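PDB 2ZWR: metallo-beta-lactamase superfamily protein from Thermus thermophilus, which binds a pair of zinc ions in a metallo-beta-lactamase fold and probably acts as a metal-dependent hydrolase. Local coordinates for residues G23-D28 / R113-Q118; F117-L122 / V130-P135; D144-G149 / T178-G183. All coordinates share one frame; numbering follows the deposited sequence.

Contact 1: G23-D28 / R113-Q118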
# COMPACT_ATOMS: atom_id res chain seq x y z
N GLY A 23 12.78 1.44 12.89
CA GLY A 23 13.15 0.20 12.19
C GLY A 23 12.44 0.06 10.85
O GLY A 23 11.51 0.81 10.56
N PRO A 24 12.89 -0.90 10.03
CA PRO A 24 12.35 -1.08 8.69
C PRO A 24 10.93 -1.63 8.67
O PRO A 24 10.56 -2.45 9.53
CB PRO A 24 13.32 -2.10 8.05
CG PRO A 24 14.52 -2.13 8.97
CD PRO A 24 13.96 -1.86 10.32
N VAL A 25 10.14 -1.16 7.72
CA VAL A 25 8.84 -1.75 7.42
C VAL A 25 8.73 -2.06 5.94
O VAL A 25 9.38 -1.43 5.10
CB VAL A 25 7.62 -0.85 7.83
CG1 VAL A 25 7.47 -0.80 9.32
CG2 VAL A 25 7.73 0.57 7.22
N LEU A 26 7.87 -3.02 5.63
CA LEU A 26 7.58 -3.40 4.28
C LEU A 26 6.11 -3.11 3.96
O LEU A 26 5.21 -3.68 4.58
CB LEU A 26 7.90 -4.89 4.11
CG LEU A 26 7.60 -5.52 2.75
CD1 LEU A 26 8.29 -4.77 1.63
CD2 LEU A 26 8.02 -6.99 2.81
N ILE A 27 5.90 -2.22 2.99
CA ILE A 27 4.56 -1.80 2.55
C ILE A 27 4.10 -2.56 1.30
O ILE A 27 4.79 -2.54 0.27
CB ILE A 27 4.53 -0.26 2.26
CG1 ILE A 27 4.86 0.53 3.53
CG2 ILE A 27 3.18 0.18 1.65
CD1 ILE A 27 5.00 2.04 3.31
N ASP A 28 2.94 -3.21 1.40
CA ASP A 28 2.28 -3.91 0.27
C ASP A 28 3.15 -4.96 -0.47
O ASP A 28 3.40 -4.81 -1.69
CB ASP A 28 1.70 -2.92 -0.75
CG ASP A 28 0.61 -2.02 -0.19
OD1 ASP A 28 0.22 -2.17 0.98
OD2 ASP A 28 0.13 -1.15 -0.95
N ARG A 113 -0.69 6.47 14.77
CA ARG A 113 0.73 6.67 14.50
C ARG A 113 1.48 5.36 14.68
O ARG A 113 1.39 4.74 15.74
CB ARG A 113 1.34 7.70 15.46
CG ARG A 113 1.43 9.11 14.93
CD ARG A 113 0.12 9.84 15.09
NE ARG A 113 0.35 11.27 15.28
N LEU A 114 2.21 4.94 13.65
CA LEU A 114 3.07 3.76 13.75
C LEU A 114 4.22 3.88 12.78
O LEU A 114 4.05 4.34 11.64
CB LEU A 114 2.29 2.44 13.53
CG LEU A 114 1.95 1.94 12.11
CD1 LEU A 114 1.47 0.51 12.14
CD2 LEU A 114 0.90 2.81 11.47
N PHE A 115 5.39 3.45 13.25
CA PHE A 115 6.63 3.48 12.48
C PHE A 115 6.88 4.83 11.80
O PHE A 115 7.36 4.89 10.67
CB PHE A 115 6.66 2.34 11.45
CG PHE A 115 6.68 0.97 12.07
CD1 PHE A 115 7.88 0.40 12.50
CD2 PHE A 115 5.50 0.24 12.19
CE1 PHE A 115 7.90 -0.88 13.07
CE2 PHE A 115 5.50 -1.04 12.74
CZ PHE A 115 6.70 -1.60 13.18
N GLY A 116 6.55 5.91 12.51
CA GLY A 116 6.81 7.26 12.03
C GLY A 116 5.80 7.78 11.02
O GLY A 116 5.99 8.86 10.46
N PHE A 117 4.72 7.02 10.80
CA PHE A 117 3.65 7.41 9.88
C PHE A 117 2.37 7.81 10.61
O PHE A 117 2.07 7.31 11.70
CB PHE A 117 3.30 6.27 8.90
CG PHE A 117 4.41 5.89 7.95
CD1 PHE A 117 4.82 6.76 6.95
CD2 PHE A 117 5.03 4.64 8.04
CE1 PHE A 117 5.84 6.41 6.07
CE2 PHE A 117 6.04 4.27 7.18
CZ PHE A 117 6.45 5.15 6.19
N GLN A 118 1.59 8.69 9.99
CA GLN A 118 0.22 8.94 10.41
C GLN A 118 -0.69 8.22 9.42
O GLN A 118 -0.53 8.35 8.20
CB GLN A 118 -0.06 10.44 10.45
CG GLN A 118 -1.52 10.82 10.71
CD GLN A 118 -1.80 12.34 10.63
OE1 GLN A 118 -2.81 12.81 11.15
NE2 GLN A 118 -0.90 13.09 9.99

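Contact 2: F117-L122 / V130-P135. With ZN (zinc ion), chain F.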
# COMPACT_ATOMS: atom_id res chain seq x y z
N PHE A 117 4.72 7.02 10.80
CA PHE A 117 3.65 7.41 9.88
C PHE A 117 2.37 7.81 10.61
O PHE A 117 2.07 7.31 11.70
CB PHE A 117 3.30 6.27 8.90
CG PHE A 117 4.41 5.89 7.95
CD1 PHE A 117 4.82 6.76 6.95
CD2 PHE A 117 5.03 4.64 8.04
CE1 PHE A 117 5.84 6.41 6.07
CE2 PHE A 117 6.04 4.27 7.18
CZ PHE A 117 6.45 5.15 6.19
N GLN A 118 1.59 8.69 9.99
CA GLN A 118 0.22 8.94 10.41
C GLN A 118 -0.69 8.22 9.42
O GLN A 118 -0.53 8.35 8.20
CB GLN A 118 -0.06 10.44 10.45
CG GLN A 118 -1.52 10.82 10.71
CD GLN A 118 -1.80 12.34 10.63
OE1 GLN A 118 -2.81 12.81 11.15
NE2 GLN A 118 -0.90 13.09 9.99
N VAL A 119 -1.65 7.45 9.94
CA VAL A 119 -2.59 6.72 9.11
C VAL A 119 -3.77 7.61 8.70
O VAL A 119 -4.44 8.21 9.55
CB VAL A 119 -3.07 5.42 9.80
CG1 VAL A 119 -4.15 4.68 8.97
CG2 VAL A 119 -1.89 4.50 10.08
N LEU A 120 -3.98 7.71 7.39
CA LEU A 120 -5.12 8.41 6.81
C LEU A 120 -6.06 7.36 6.23
O LEU A 120 -5.67 6.62 5.33
CB LEU A 120 -4.66 9.34 5.69
CG LEU A 120 -4.08 10.75 5.96
CD1 LEU A 120 -3.34 10.86 7.28
CD2 LEU A 120 -3.17 11.18 4.82
N HIS A 121 -7.29 7.28 6.75
CA HIS A 121 -8.28 6.40 6.16
C HIS A 121 -8.93 7.10 4.98
O HIS A 121 -9.67 8.07 5.14
CB HIS A 121 -9.34 5.95 7.17
CG HIS A 121 -10.33 4.98 6.60
ND1 HIS A 121 -11.69 5.16 6.68
CD2 HIS A 121 -10.15 3.83 5.91
CE1 HIS A 121 -12.31 4.15 6.09
NE2 HIS A 121 -11.40 3.33 5.61
N LEU A 122 -8.64 6.58 3.79
CA LEU A 122 -9.02 7.20 2.54
C LEU A 122 -9.69 6.17 1.63
O LEU A 122 -9.08 5.69 0.69
CB LEU A 122 -7.77 7.79 1.86
CG LEU A 122 -7.02 8.91 2.61
CD1 LEU A 122 -5.63 9.16 2.02
CD2 LEU A 122 -7.85 10.21 2.64
N VAL A 130 -6.01 2.85 3.13
CA VAL A 130 -5.34 3.90 3.90
C VAL A 130 -4.15 4.48 3.14
O VAL A 130 -3.74 3.94 2.11
CB VAL A 130 -4.87 3.42 5.32
CG1 VAL A 130 -6.05 2.92 6.15
CG2 VAL A 130 -3.76 2.36 5.23
N ALA A 131 -3.62 5.60 3.65
CA ALA A 131 -2.30 6.09 3.25
C ALA A 131 -1.44 6.24 4.48
O ALA A 131 -1.94 6.56 5.56
CB ALA A 131 -2.40 7.43 2.52
N PHE A 132 -0.14 6.00 4.31
CA PHE A 132 0.84 6.17 5.37
C PHE A 132 1.60 7.45 5.11
O PHE A 132 2.38 7.53 4.16
CB PHE A 132 1.80 4.97 5.45
CG PHE A 132 1.08 3.67 5.66
CD1 PHE A 132 0.63 3.32 6.93
CD2 PHE A 132 0.83 2.82 4.58
CE1 PHE A 132 -0.06 2.13 7.13
CE2 PHE A 132 0.15 1.62 4.77
CZ PHE A 132 -0.30 1.28 6.05
N TYR A 133 1.35 8.45 5.96
CA TYR A 133 1.82 9.82 5.75
C TYR A 133 2.98 10.18 6.68
O TYR A 133 2.90 10.00 7.91
CB TYR A 133 0.65 10.82 5.90
CG TYR A 133 1.05 12.28 5.70
CD1 TYR A 133 1.84 12.67 4.61
CD2 TYR A 133 0.63 13.27 6.60
CE1 TYR A 133 2.22 13.99 4.43
CE2 TYR A 133 1.00 14.61 6.42
CZ TYR A 133 1.79 14.96 5.33
OH TYR A 133 2.17 16.27 5.14
N ASP A 134 4.06 10.67 6.08
CA ASP A 134 5.25 11.09 6.81
C ASP A 134 5.50 12.59 6.57
O ASP A 134 6.21 12.97 5.64
CB ASP A 134 6.45 10.22 6.40
CG ASP A 134 7.79 10.83 6.77
OD1 ASP A 134 7.90 11.49 7.82
OD2 ASP A 134 8.74 10.65 5.99
N PRO A 135 4.88 13.45 7.41
CA PRO A 135 4.99 14.90 7.25
C PRO A 135 6.41 15.43 7.33
O PRO A 135 6.75 16.40 6.64
CB PRO A 135 4.15 15.45 8.41
CG PRO A 135 4.01 14.33 9.38
CD PRO A 135 4.04 13.08 8.56
ZN ZN F . -12.55 6.78 7.82

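Contact 3: D144-G149 / T178-G183. With ZN (zinc ion), chain D; ZN (zinc ion), chain C.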
# COMPACT_ATOMS: atom_id res chain seq x y z
N ASP A 144 -3.33 2.84 -4.02
CA ASP A 144 -3.96 3.04 -5.32
C ASP A 144 -4.93 4.22 -5.35
O ASP A 144 -5.89 4.21 -6.12
CB ASP A 144 -4.67 1.76 -5.77
CG ASP A 144 -3.71 0.60 -6.00
OD1 ASP A 144 -2.47 0.79 -5.83
OD2 ASP A 144 -4.20 -0.51 -6.33
N LEU A 145 -4.70 5.23 -4.51
CA LEU A 145 -5.51 6.46 -4.55
C LEU A 145 -5.15 7.30 -5.79
O LEU A 145 -6.00 7.60 -6.64
CB LEU A 145 -5.29 7.30 -3.29
CG LEU A 145 -6.24 7.10 -2.10
N LEU A 146 -3.88 7.67 -5.87
CA LEU A 146 -3.39 8.63 -6.84
C LEU A 146 -2.17 8.10 -7.58
O LEU A 146 -1.17 7.71 -6.96
CB LEU A 146 -3.05 9.94 -6.11
CG LEU A 146 -2.49 11.13 -6.89
CD1 LEU A 146 -3.53 11.72 -7.86
CD2 LEU A 146 -1.99 12.19 -5.92
N PHE A 147 -2.24 8.13 -8.91
CA PHE A 147 -1.12 7.73 -9.76
C PHE A 147 -0.53 8.94 -10.46
O PHE A 147 -1.07 10.04 -10.39
CB PHE A 147 -1.55 6.67 -10.79
CG PHE A 147 -2.16 5.43 -10.16
CD1 PHE A 147 -1.55 4.83 -9.05
CD2 PHE A 147 -3.32 4.88 -10.68
CE1 PHE A 147 -2.11 3.68 -8.46
CE2 PHE A 147 -3.88 3.74 -10.10
CZ PHE A 147 -3.27 3.13 -8.99
N ARG A 148 0.60 8.72 -11.13
CA ARG A 148 1.19 9.69 -12.03
C ARG A 148 0.30 9.75 -13.28
O ARG A 148 0.35 8.86 -14.13
CB ARG A 148 2.65 9.30 -12.34
CG ARG A 148 3.36 10.03 -13.49
CD ARG A 148 3.73 11.48 -13.16
NE ARG A 148 2.56 12.35 -13.24
CZ ARG A 148 2.11 12.91 -14.36
NH1 ARG A 148 1.03 13.69 -14.31
NH2 ARG A 148 2.72 12.71 -15.53
N GLY A 149 -0.55 10.76 -13.34
CA GLY A 149 -1.46 10.97 -14.47
C GLY A 149 -2.79 10.24 -14.43
O GLY A 149 -3.52 10.24 -15.43
N THR A 178 4.73 17.24 -1.15
CA THR A 178 4.62 15.84 -0.70
C THR A 178 4.89 14.87 -1.85
O THR A 178 4.20 14.90 -2.87
CB THR A 178 3.24 15.57 -0.07
OG1 THR A 178 3.03 16.50 1.00
CG2 THR A 178 3.13 14.15 0.45
N ARG A 179 5.90 14.03 -1.67
CA ARG A 179 6.25 12.98 -2.62
C ARG A 179 5.26 11.82 -2.50
O ARG A 179 4.97 11.36 -1.40
CB ARG A 179 7.67 12.47 -2.35
CG ARG A 179 8.78 13.46 -2.69
CD ARG A 179 10.11 13.07 -2.02
NE ARG A 179 10.34 13.76 -0.75
N VAL A 180 4.77 11.34 -3.63
CA VAL A 180 3.79 10.26 -3.65
C VAL A 180 4.46 8.96 -4.12
O VAL A 180 5.08 8.92 -5.18
CB VAL A 180 2.58 10.61 -4.57
CG1 VAL A 180 1.62 9.41 -4.73
CG2 VAL A 180 1.84 11.85 -4.05
N HIS A 181 4.36 7.93 -3.30
CA HIS A 181 4.81 6.58 -3.65
C HIS A 181 3.56 5.71 -3.81
O HIS A 181 3.01 5.23 -2.82
CB HIS A 181 5.73 6.01 -2.57
CG HIS A 181 6.83 6.94 -2.15
ND1 HIS A 181 8.01 7.06 -2.85
CD2 HIS A 181 6.93 7.77 -1.09
CE1 HIS A 181 8.79 7.94 -2.24
NE2 HIS A 181 8.16 8.38 -1.17
N PRO A 182 3.08 5.54 -5.06
CA PRO A 182 1.80 4.87 -5.31
C PRO A 182 1.91 3.35 -5.48
O PRO A 182 3.02 2.81 -5.62
CB PRO A 182 1.33 5.51 -6.62
CG PRO A 182 2.62 5.77 -7.39
CD PRO A 182 3.72 5.98 -6.33
N GLY A 183 0.76 2.67 -5.48
CA GLY A 183 0.71 1.22 -5.64
C GLY A 183 1.05 0.70 -7.03
O GLY A 183 1.36 -0.47 -7.18
ZN ZN D . -6.12 -1.92 -5.44
ZN ZN C . -3.15 -2.29 -6.85
O HOH W 1 -4.90 -3.04 -6.70

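Contact 1: G23-D28 / R113-Q118
The two beta sheets of the metallo-beta-lactamase αβ/βα sandwich meet here: strand 23-27 belongs to one, and the hairpin made by strands 113-114 and 117-121 belongs to the other. The side chains that meet are apolar, the segments exchange no hydrogen bonds, and the backbones stay well apart, with Gly23 CA and Phe115 CA 7.3 Å from each other.

The shape of the hairpin turn sets the stage. Leu114 to Phe117 form a type I' beta turn, closed by a pair of backbone hydrogen bonds, Phe117 N to Leu114 O (2.9 Å) and Leu114 N to Phe117 O (3.1 Å). Phe115 and Gly116 both have positive phi, which suits glycine at the second of these positions, and the turn sends the rings of Phe115 and Phe117 toward strand 23-27.

A CH-pi contact dominates. Val25 lays its CG1 methyl over one face of the Phe115 ring, 3.4 Å from the ring centroid and 15° off the normal. A beta-branched valine suits this place because its two methyls can serve two different rings.

The remaining contacts are looser van der Waals packing. Ile27, extended along its side chain (chi2 174°), brings CD1 to 4.5 Å from Phe117 CZ. Thr20 and Ala49 also border Phe115, while Leu51 lies against both rings, so the rings sit among residues of strands 13-20 and 50-51 and the loop before the latter. Just past the strand, Asp28 hydrogen-bonds through OD2 to Thr53 and to ND1 of the zinc ligand His59, a second-shell role.

Gly23, at a phi of 104° that glycine accepts readily, leaves its carbonyl O near Phe115 CD1. The second valine methyl meets Phe117 tip to tip: Val25 CG2 stands 4.1 Å from Phe117 CE2, near the ring plane at its edge.

Contact 2: F117-L122 / V130-P135
Strands 117-121 and 130-134 run antiparallel, and four backbone hydrogen bonds form the tight centre of their contact. Gln118 and Tyr133 exchange two of them, with Gln118 N 2.8 Å from Tyr133 O; Leu120 and Ala131 exchange the others, and Leu120 N points almost directly at Ala131 O (3.0 Å, 176° at the hydrogen). All four donors lie in the plane of the carbonyl they address.

The face carrying Val119 and Phe132 turns toward the other sheet and Leu51. Phe132 CB sits over a face of the Phe117 ring, 3.7 Å from Phe117 CG, a CH-pi contact in which the two side chains cross at about a right angle. Val119 CG1 meets Val130 CG1 at 3.8 Å, compact branched groups that suit a buried place between strands.

On the reverse side, packing is close around Ala131 and Tyr133. The small Ala131 lets Leu122 approach, CD1 3.7 Å from Ala131 CB; the leucine also touches Ser167 and Arg170 of helix 161-171. The contact loosens at partly exposed Gln118. Its CG is anti to the backbone N (chi1 173°), the extended chain runs beside Tyr133, and NE2 lies in the ring plane, 3.7 Å from Tyr133 CD2 at the edge; this is contact without a hydrogen bond.

His121 binds a peripheral zinc through ND1 (2.1 Å), while its NE2 hydrogen-bonds to Pro127 O and its ring stacks on that of His77. The whole is a beta hairpin within the second sheet of the metallo-beta-lactamase fold, its connecting loop carrying the zinc ligand His125.

Contact 3: D144-G149 / T178-G183
Phe147 turns the edge of its ring onto Pro182, with CD1 3.8 Å from Pro182 CB, where a segment of the metallo-beta-lactamase fold leading away from the dinuclear zinc site passes over strand 179-182. That strand runs toward zinc ligand His184, while Asp144 is itself a ligand, so the contact borders the metal centre.

Around the proline the packing is close. Leu146 O lies 3.3 Å from Pro182 CB, so a backbone oxygen rests against the ring's aliphatic edge. The rigid proline ring suits this place, offering carbon without a flexible tail. Farther along, Leu146 CD2 and Val180 CG2 approach to 4.3 Å; both side chains also reach Leu190 of helix 190-196, which completes a small apolar cluster. The Phe147 ring, set by CG anti to the carbonyl carbon (chi1 -57°), extends in its own plane toward both Pro182 CB and Asp144 CG, and so spans the distance between the strand and the metal ligand.

One oxygen of Asp144 binds the metals; the other packs against the backbone. OD1 lies 3.2 Å from Gly183 CA, an approach suited to glycine, which has no side chain in the way. OD2 bridges the two zinc ions, which His54, His56 and His125 on one side and Asp58, His59 and His184 on the other complete. Shared between two cations, the carboxylate is probably held fully ionised. A water also bridges the metals and is probably polarised toward hydroxide. The aspartate bridge is uneven: Asp144 OD2 is 2.1 Å from the zinc of chain C but 2.5 Å from the zinc of chain D.

Contacts 1, 2 and 3 come in this order along the chain, and all reach the same mixed sheet. Contact 1 joins that sheet to the opposite one; contact 2, centred about 10 Å away, shares Phe117 and Gln118 with it and pairs neighbouring strands 117-121 and 130-134. Contact 3 lies beyond strand 139-143, on strand 179-182, its centre about 13 Å from that of contact 2 and about 17 Å from that of contact 1. Contacts 2 and 3 touch where Tyr133 meets Thr178. Together they trace a path from the interface between the sheets, across the second sheet, to the dinuclear zinc site bridged by Asp144 of contact 3.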